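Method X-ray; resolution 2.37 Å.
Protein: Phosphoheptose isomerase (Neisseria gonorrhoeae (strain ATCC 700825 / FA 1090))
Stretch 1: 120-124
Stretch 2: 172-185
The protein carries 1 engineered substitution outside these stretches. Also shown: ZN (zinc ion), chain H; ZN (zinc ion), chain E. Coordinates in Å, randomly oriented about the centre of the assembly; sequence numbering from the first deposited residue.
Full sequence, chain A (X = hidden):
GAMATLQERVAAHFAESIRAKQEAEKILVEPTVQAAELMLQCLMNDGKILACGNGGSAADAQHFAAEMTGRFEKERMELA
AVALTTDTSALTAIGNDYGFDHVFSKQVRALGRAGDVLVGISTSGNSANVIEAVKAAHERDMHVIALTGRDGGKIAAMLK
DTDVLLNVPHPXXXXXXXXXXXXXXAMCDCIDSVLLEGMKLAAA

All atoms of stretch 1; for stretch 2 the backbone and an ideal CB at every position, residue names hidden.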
ATOM      1  N   GLY A 120      -8.187  -9.634 -14.316  1.00 28.86           N
ATOM      2  CA  GLY A 120      -6.951 -10.310 -13.931  1.00 28.77           C
ATOM      3  C   GLY A 120      -5.855  -9.923 -14.894  1.00 29.50           C
ATOM      4  O   GLY A 120      -6.022 -10.075 -16.093  1.00 30.66           O
ATOM      5  N   ILE A 121      -4.734  -9.428 -14.373  1.00 29.53           N
ATOM      6  CA  ILE A 121      -3.641  -8.943 -15.213  1.00 29.60           C
ATOM      7  C   ILE A 121      -2.429  -9.842 -15.003  1.00 31.11           C
ATOM      8  O   ILE A 121      -2.031 -10.101 -13.860  1.00 30.81           O
ATOM      9  CB  ILE A 121      -3.283  -7.469 -14.929  1.00 29.80           C
ATOM     10  CG1 ILE A 121      -4.547  -6.597 -14.933  1.00 29.27           C
ATOM     11  CG2 ILE A 121      -2.303  -6.936 -15.982  1.00 29.64           C
ATOM     12  CD1 ILE A 121      -4.351  -5.203 -14.389  1.00 28.57           C
ATOM     13  N   SER A 122      -1.856 -10.308 -16.119  1.00 31.84           N
ATOM     14  CA  SER A 122      -0.778 -11.285 -16.118  1.00 32.37           C
ATOM     15  C   SER A 122      -0.033 -11.277 -17.460  1.00 34.43           C
ATOM     16  O   SER A 122      -0.589 -11.683 -18.489  1.00 36.34           O
ATOM     17  CB  SER A 122      -1.363 -12.671 -15.857  1.00 32.12           C
ATOM     18  OG  SER A 122      -0.375 -13.680 -15.940  1.00 31.72           O
ATOM     19  N   THR A 123       1.229 -10.863 -17.455  1.00 33.67           N
ATOM     20  CA  THR A 123       1.963 -10.712 -18.705  1.00 33.72           C
ATOM     21  C   THR A 123       2.244 -12.017 -19.440  1.00 33.14           C
ATOM     22  O   THR A 123       2.394 -11.973 -20.637  1.00 32.58           O
ATOM     23  CB  THR A 123       3.280  -9.952 -18.514  1.00 35.15           C
ATOM     24  OG1 THR A 123       4.106 -10.640 -17.572  1.00 34.49           O
ATOM     25  CG2 THR A 123       3.001  -8.529 -18.025  1.00 35.51           C
ATOM     26  N   SER A 124       2.307 -13.155 -18.740  1.00 34.08           N
ATOM     27  CA  SER A 124       2.437 -14.482 -19.384  1.00 35.14           C
ATOM     28  C   SER A 124       1.128 -15.296 -19.497  1.00 36.00           C
ATOM     29  O   SER A 124       1.070 -16.267 -20.255  1.00 36.55           O
ATOM     30  CB  SER A 124       3.474 -15.326 -18.641  1.00 35.95           C
ATOM     31  OG  SER A 124       3.088 -15.544 -17.294  1.00 36.78           O
ATOM     32  N   UNK A 172       8.049  -9.857 -25.117  1.00 34.96           N
ATOM     33  CA  UNK A 172       8.670  -9.100 -24.024  1.00 36.34           C
ATOM     34  C   UNK A 172       7.687  -8.456 -23.009  1.00 34.90           C
ATOM     35  O   UNK A 172       6.798  -7.660 -23.360  1.00 33.76           O
ATOM     36  CB  UNK A 172       9.538  -7.998 -24.634  1.00 36.34           C
ATOM     37  N   UNK A 173       7.882  -8.827 -21.745  1.00 33.19           N
ATOM     38  CA  UNK A 173       7.136  -8.319 -20.589  1.00 31.25           C
ATOM     39  C   UNK A 173       6.943  -6.798 -20.551  1.00 29.39           C
ATOM     40  O   UNK A 173       5.829  -6.316 -20.372  1.00 27.01           O
ATOM     41  CB  UNK A 173       7.852  -8.753 -19.309  1.00 31.25           C
ATOM     42  N   UNK A 174       8.038  -6.057 -20.716  1.00 27.82           N
ATOM     43  CA  UNK A 174       8.000  -4.604 -20.743  1.00 27.15           C
ATOM     44  C   UNK A 174       7.034  -4.061 -21.808  1.00 27.37           C
ATOM     45  O   UNK A 174       6.249  -3.167 -21.528  1.00 28.18           O
ATOM     46  CB  UNK A 174       9.408  -4.058 -20.991  1.00 27.15           C
ATOM     47  N   UNK A 175       7.061  -4.623 -23.011  1.00 27.77           N
ATOM     48  CA  UNK A 175       6.138  -4.189 -24.074  1.00 28.38           C
ATOM     49  C   UNK A 175       4.682  -4.556 -23.760  1.00 29.10           C
ATOM     50  O   UNK A 175       3.762  -3.823 -24.113  1.00 29.57           O
ATOM     51  CB  UNK A 175       6.548  -4.813 -25.409  1.00 28.38           C
ATOM     52  N   UNK A 176       4.479  -5.688 -23.093  1.00 30.10           N
ATOM     53  CA  UNK A 176       3.137  -6.135 -22.719  1.00 30.16           C
ATOM     54  C   UNK A 176       2.520  -5.196 -21.671  1.00 30.64           C
ATOM     55  O   UNK A 176       1.379  -4.774 -21.839  1.00 31.89           O
ATOM     56  CB  UNK A 176       3.185  -7.567 -22.183  1.00 30.16           C
ATOM     57  N   UNK A 177       3.267  -4.870 -20.615  1.00 30.76           N
ATOM     58  CA  UNK A 177       2.812  -3.897 -19.603  1.00 32.58           C
ATOM     59  C   UNK A 177       2.404  -2.568 -20.238  1.00 31.65           C
ATOM     60  O   UNK A 177       1.360  -2.027 -19.912  1.00 31.10           O
ATOM     61  CB  UNK A 177       3.913  -3.655 -18.568  1.00 32.58           C
ATOM     62  N   UNK A 178       3.224  -2.066 -21.159  1.00 32.51           N
ATOM     63  CA  UNK A 178       2.982  -0.775 -21.817  1.00 32.96           C
ATOM     64  C   UNK A 178       1.705  -0.763 -22.657  1.00 34.03           C
ATOM     65  O   UNK A 178       1.009   0.251 -22.694  1.00 35.72           O
ATOM     66  CB  UNK A 178       4.175  -0.416 -22.705  1.00 32.96           C
ATOM     67  N   UNK A 179       1.421  -1.878 -23.336  1.00 34.06           N
ATOM     68  CA  UNK A 179       0.146  -2.067 -24.043  1.00 34.63           C
ATOM     69  C   UNK A 179      -1.032  -2.223 -23.054  1.00 32.61           C
ATOM     70  O   UNK A 179      -2.131  -1.738 -23.314  1.00 32.66           O
ATOM     71  CB  UNK A 179       0.231  -3.294 -24.953  1.00 34.63           C
ATOM     72  N   UNK A 180      -0.807  -2.900 -21.935  1.00 30.24           N
ATOM     73  CA  UNK A 180      -1.844  -3.057 -20.925  1.00 29.43           C
ATOM     74  C   UNK A 180      -2.382  -1.716 -20.404  1.00 29.19           C
ATOM     75  O   UNK A 180      -3.602  -1.552 -20.248  1.00 26.71           O
ATOM     76  CB  UNK A 180      -1.298  -3.881 -19.757  1.00 29.43           C
ATOM     77  N   UNK A 181      -1.485  -0.770 -20.134  1.00 28.84           N
ATOM     78  CA  UNK A 181      -1.906   0.520 -19.586  1.00 30.70           C
ATOM     79  C   UNK A 181      -2.646   1.356 -20.635  1.00 29.73           C
ATOM     80  O   UNK A 181      -3.588   2.061 -20.295  1.00 28.94           O
ATOM     81  CB  UNK A 181      -0.694   1.292 -19.061  1.00 30.70           C
ATOM     82  N   UNK A 182      -2.221   1.264 -21.898  1.00 28.43           N
ATOM     83  CA  UNK A 182      -2.973   1.838 -23.006  1.00 28.81           C
ATOM     84  C   UNK A 182      -4.393   1.260 -23.030  1.00 29.32           C
ATOM     85  O   UNK A 182      -5.363   2.016 -23.084  1.00 28.12           O
ATOM     86  CB  UNK A 182      -2.260   1.574 -24.334  1.00 28.81           C
ATOM     87  N   UNK A 183      -4.497  -0.073 -22.992  1.00 29.49           N
ATOM     88  CA  UNK A 183      -5.793  -0.762 -22.993  1.00 31.29           C
ATOM     89  C   UNK A 183      -6.708  -0.283 -21.859  1.00 32.00           C
ATOM     90  O   UNK A 183      -7.876   0.011 -22.086  1.00 32.80           O
ATOM     91  CB  UNK A 183      -5.579  -2.273 -22.877  1.00 31.29           C
ATOM     92  N   UNK A 184      -6.157  -0.189 -20.653  1.00 32.71           N
ATOM     93  CA  UNK A 184      -6.883   0.338 -19.493  1.00 32.67           C
ATOM     94  C   UNK A 184      -7.417   1.742 -19.743  1.00 33.10           C
ATOM     95  O   UNK A 184      -8.576   2.018 -19.453  1.00 34.30           O
ATOM     96  CB  UNK A 184      -5.975   0.345 -18.261  1.00 32.67           C
ATOM     97  N   UNK A 185      -6.561   2.617 -20.265  1.00 34.52           N
ATOM     98  CA  UNK A 185      -6.936   4.002 -20.565  1.00 34.23           C
ATOM     99  C   UNK A 185      -8.058   4.094 -21.579  1.00 33.66           C
ATOM    100  O   UNK A 185      -8.972   4.891 -21.411  1.00 33.87           O
ATOM    101  CB  UNK A 185      -5.721   4.776 -21.081  1.00 34.23           C
TER
HETATM  102 ZN    ZN H 301       7.795  -3.214 -15.901  1.00 49.15          ZN
HETATM  103 ZN    ZN E 301      -3.844   6.933 -16.092  1.00 58.72          ZN

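Stretch 2 is a helix from 173 onward, running at 153° to the strand of stretch 1, nearly antiparallel, with the axes 10.4 Å apart at their closest. That spacing leaves room for side chains between them, and the positions whose CA-to-CB bonds point toward the strand, 176, 180 and 184, recur every four residues along one face.

Position 172 has extended backbone angles (-80/123) and sits right before the helix, with nothing of stretch 1 within reach of its ideal CB. Many residues would suit, polar ones included; it is Arg172, whose backbone O accepts a hydrogen bond from the N of position 176 at 3.1 Å.

At 173 the CB points sideways, and its ideal position lies 4.5 Å from Thr123 OG1. A small or medium side chain fits, polar or apolar. The residue is Thr173, whose CG2 packs against Thr123 OG1 at 3.7 Å; no hydrogen bond joins the two threonines.

Position 174 points away and asks little beyond helix compatibility; Ala174 fits. Positions 175, 178 and 179 are also beyond stretch 1's reach, so its atoms cannot choose among side chains there. In the deposited structure they are Arg175, Glu178 and Asn179. Residues three apart lie on neighbouring turns, and Arg175 NH1 meets Glu178 OE2 at 2.7 Å in a salt bridge, while Asn179 ND2 donates to Arg175 O at 2.7 Å.

Position 176 points toward stretch 1, its ideal CB 4.3 Å from Thr123 CG2. A methyl group on the other side favours an aliphatic residue: valine, leucine or isoleucine. Ile176 places CG2 3.9 Å from Thr123 CG2, and its CD1 reaches 3.6 Å from Thr123 O, an ordinary packing contact.

At 177 the CB is sideways, 5.0 Å from Thr123 CG2, but a zinc ion (chain H) lies beyond it. A longer side chain with a ligand atom could both brush the threonine and reach the metal; glutamate, glutamine and histidine are candidates. Gln177 packs CG 4.0 Å from Thr123 CG2 and binds the zinc through OE1 at 2.0 Å.

At position 180 the CA-to-CB bond points toward the strand, and the ideal CB lies 5.0 Å from Ile121 CG2, with Thr123 nearby. A flat or medium-sized side chain could fill this gap, whether aromatic or aliphatic. His180 does so with chi1 in m: its ND1 lies 3.6 Å from Ile121 CG2, and Ser122 O approaches the ring edge, 4.3 Å from CE1. NE2 is hydrogen-bonded elsewhere in the structure.

Positions 181, 182 and 183 lie out of reach, and stretch 1 does not discriminate among them; they are Ile181, Leu182 and Leu183.

Position 184 points toward the strand, yet nothing lies within 5.5 Å of its ideal CB, so an apolar side chain that extends well past CB, such as isoleucine, leucine or methionine, would suit. Ile184 extends CD1 to 4.5 Å from Ile121 CD1.

Position 185 is remote from stretch 1, but the other zinc lies on its side, favouring a metal ligand. His185 binds it through NE2 at 2.2 Å.

Stretch 2 172-185: RTARIQENHILLIH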
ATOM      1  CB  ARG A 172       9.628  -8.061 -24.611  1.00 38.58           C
ATOM      2  CG  ARG A 172      10.762  -7.672 -23.693  1.00 42.96           C
ATOM      3  CD  ARG A 172      11.800  -6.846 -24.436  1.00 47.58           C
ATOM      4  NE  ARG A 172      12.756  -6.190 -23.541  1.00 50.88           N
ATOM      5  CZ  ARG A 172      13.828  -5.506 -23.939  1.00 50.98           C
ATOM      6  NH1 ARG A 172      14.108  -5.370 -25.230  1.00 49.54           N
ATOM      7  NH2 ARG A 172      14.630  -4.954 -23.034  1.00 53.62           N
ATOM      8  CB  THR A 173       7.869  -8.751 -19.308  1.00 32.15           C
ATOM      9  OG1 THR A 173       8.153 -10.155 -19.395  1.00 34.87           O
ATOM     10  CG2 THR A 173       7.027  -8.474 -18.051  1.00 32.38           C
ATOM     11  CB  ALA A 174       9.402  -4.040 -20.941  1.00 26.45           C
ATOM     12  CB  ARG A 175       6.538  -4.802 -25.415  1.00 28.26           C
ATOM     13  CG  ARG A 175       7.953  -4.459 -25.866  1.00 28.01           C
ATOM     14  CD  ARG A 175       8.097  -3.002 -26.229  1.00 28.50           C
ATOM     15  NE  ARG A 175       8.453  -2.154 -25.102  1.00 29.01           N
ATOM     16  CZ  ARG A 175       9.672  -2.039 -24.569  1.00 30.35           C
ATOM     17  NH1 ARG A 175       9.862  -1.211 -23.543  1.00 30.78           N
ATOM     18  NH2 ARG A 175      10.705  -2.731 -25.036  1.00 31.45           N
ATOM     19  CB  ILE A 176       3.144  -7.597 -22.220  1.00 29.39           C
ATOM     20  CG1 ILE A 176       3.569  -8.542 -23.350  1.00 30.24           C
ATOM     21  CG2 ILE A 176       1.765  -8.006 -21.720  1.00 28.86           C
ATOM     22  CD1 ILE A 176       4.231  -9.806 -22.861  1.00 31.53           C
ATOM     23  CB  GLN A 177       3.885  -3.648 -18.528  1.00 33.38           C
ATOM     24  CG  GLN A 177       3.945  -4.729 -17.456  1.00 36.33           C
ATOM     25  CD  GLN A 177       5.266  -4.773 -16.666  1.00 39.31           C
ATOM     26  OE1 GLN A 177       6.156  -3.919 -16.817  1.00 39.95           O
ATOM     27  NE2 GLN A 177       5.395  -5.791 -15.812  1.00 39.91           N
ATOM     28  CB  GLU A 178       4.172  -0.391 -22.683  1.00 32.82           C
ATOM     29  CG  GLU A 178       5.417  -0.070 -21.872  1.00 33.92           C
ATOM     30  CD  GLU A 178       6.709  -0.184 -22.669  1.00 35.22           C
ATOM     31  OE1 GLU A 178       6.652  -0.253 -23.925  1.00 34.51           O
ATOM     32  OE2 GLU A 178       7.797  -0.212 -22.029  1.00 35.01           O
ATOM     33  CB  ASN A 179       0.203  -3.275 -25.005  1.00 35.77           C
ATOM     34  CG  ASN A 179       0.964  -2.975 -26.277  1.00 38.46           C
ATOM     35  OD1 ASN A 179       0.392  -2.925 -27.368  1.00 42.49           O
ATOM     36  ND2 ASN A 179       2.261  -2.757 -26.147  1.00 40.26           N
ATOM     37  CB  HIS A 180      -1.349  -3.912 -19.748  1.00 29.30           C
ATOM     38  CG  HIS A 180      -1.340  -5.384 -20.017  1.00 28.66           C
ATOM     39  ND1 HIS A 180      -0.758  -6.288 -19.153  1.00 28.68           N
ATOM     40  CD2 HIS A 180      -1.850  -6.113 -21.036  1.00 28.11           C
ATOM     41  CE1 HIS A 180      -0.908  -7.510 -19.631  1.00 28.18           C
ATOM     42  NE2 HIS A 180      -1.562  -7.428 -20.776  1.00 28.76           N
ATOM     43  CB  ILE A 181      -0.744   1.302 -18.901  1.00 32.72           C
ATOM     44  CG1 ILE A 181      -1.299   2.400 -18.001  1.00 35.14           C
ATOM     45  CG2 ILE A 181       0.237   1.901 -19.896  1.00 32.51           C
ATOM     46  CD1 ILE A 181      -2.076   1.852 -16.813  1.00 37.87           C
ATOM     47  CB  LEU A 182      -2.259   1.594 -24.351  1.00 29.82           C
ATOM     48  CG  LEU A 182      -3.043   1.887 -25.644  1.00 30.23           C
ATOM     49  CD1 LEU A 182      -3.546   3.323 -25.663  1.00 30.99           C
ATOM     50  CD2 LEU A 182      -2.204   1.607 -26.876  1.00 30.67           C
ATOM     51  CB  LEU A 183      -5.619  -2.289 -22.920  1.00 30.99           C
ATOM     52  CG  LEU A 183      -5.086  -2.992 -24.171  1.00 31.42           C
ATOM     53  CD1 LEU A 183      -4.840  -4.465 -23.898  1.00 31.46           C
ATOM     54  CD2 LEU A 183      -6.049  -2.847 -25.333  1.00 32.35           C
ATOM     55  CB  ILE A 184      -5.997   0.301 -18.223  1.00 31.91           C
ATOM     56  CG1 ILE A 184      -5.943  -1.145 -17.709  1.00 32.41           C
ATOM     57  CG2 ILE A 184      -6.503   1.257 -17.141  1.00 32.03           C
ATOM     58  CD1 ILE A 184      -4.883  -1.415 -16.667  1.00 32.34           C
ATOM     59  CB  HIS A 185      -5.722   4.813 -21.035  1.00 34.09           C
ATOM     60  CG  HIS A 185      -4.826   5.238 -19.917  1.00 37.18           C
ATOM     61  ND1 HIS A 185      -3.484   5.494 -20.089  1.00 37.44           N
ATOM     62  CD2 HIS A 185      -5.084   5.445 -18.603  1.00 39.15           C
ATOM     63  CE1 HIS A 185      -2.958   5.857 -18.930  1.00 39.69           C
ATOM     64  NE2 HIS A 185      -3.909   5.833 -18.012  1.00 41.47           N
TER
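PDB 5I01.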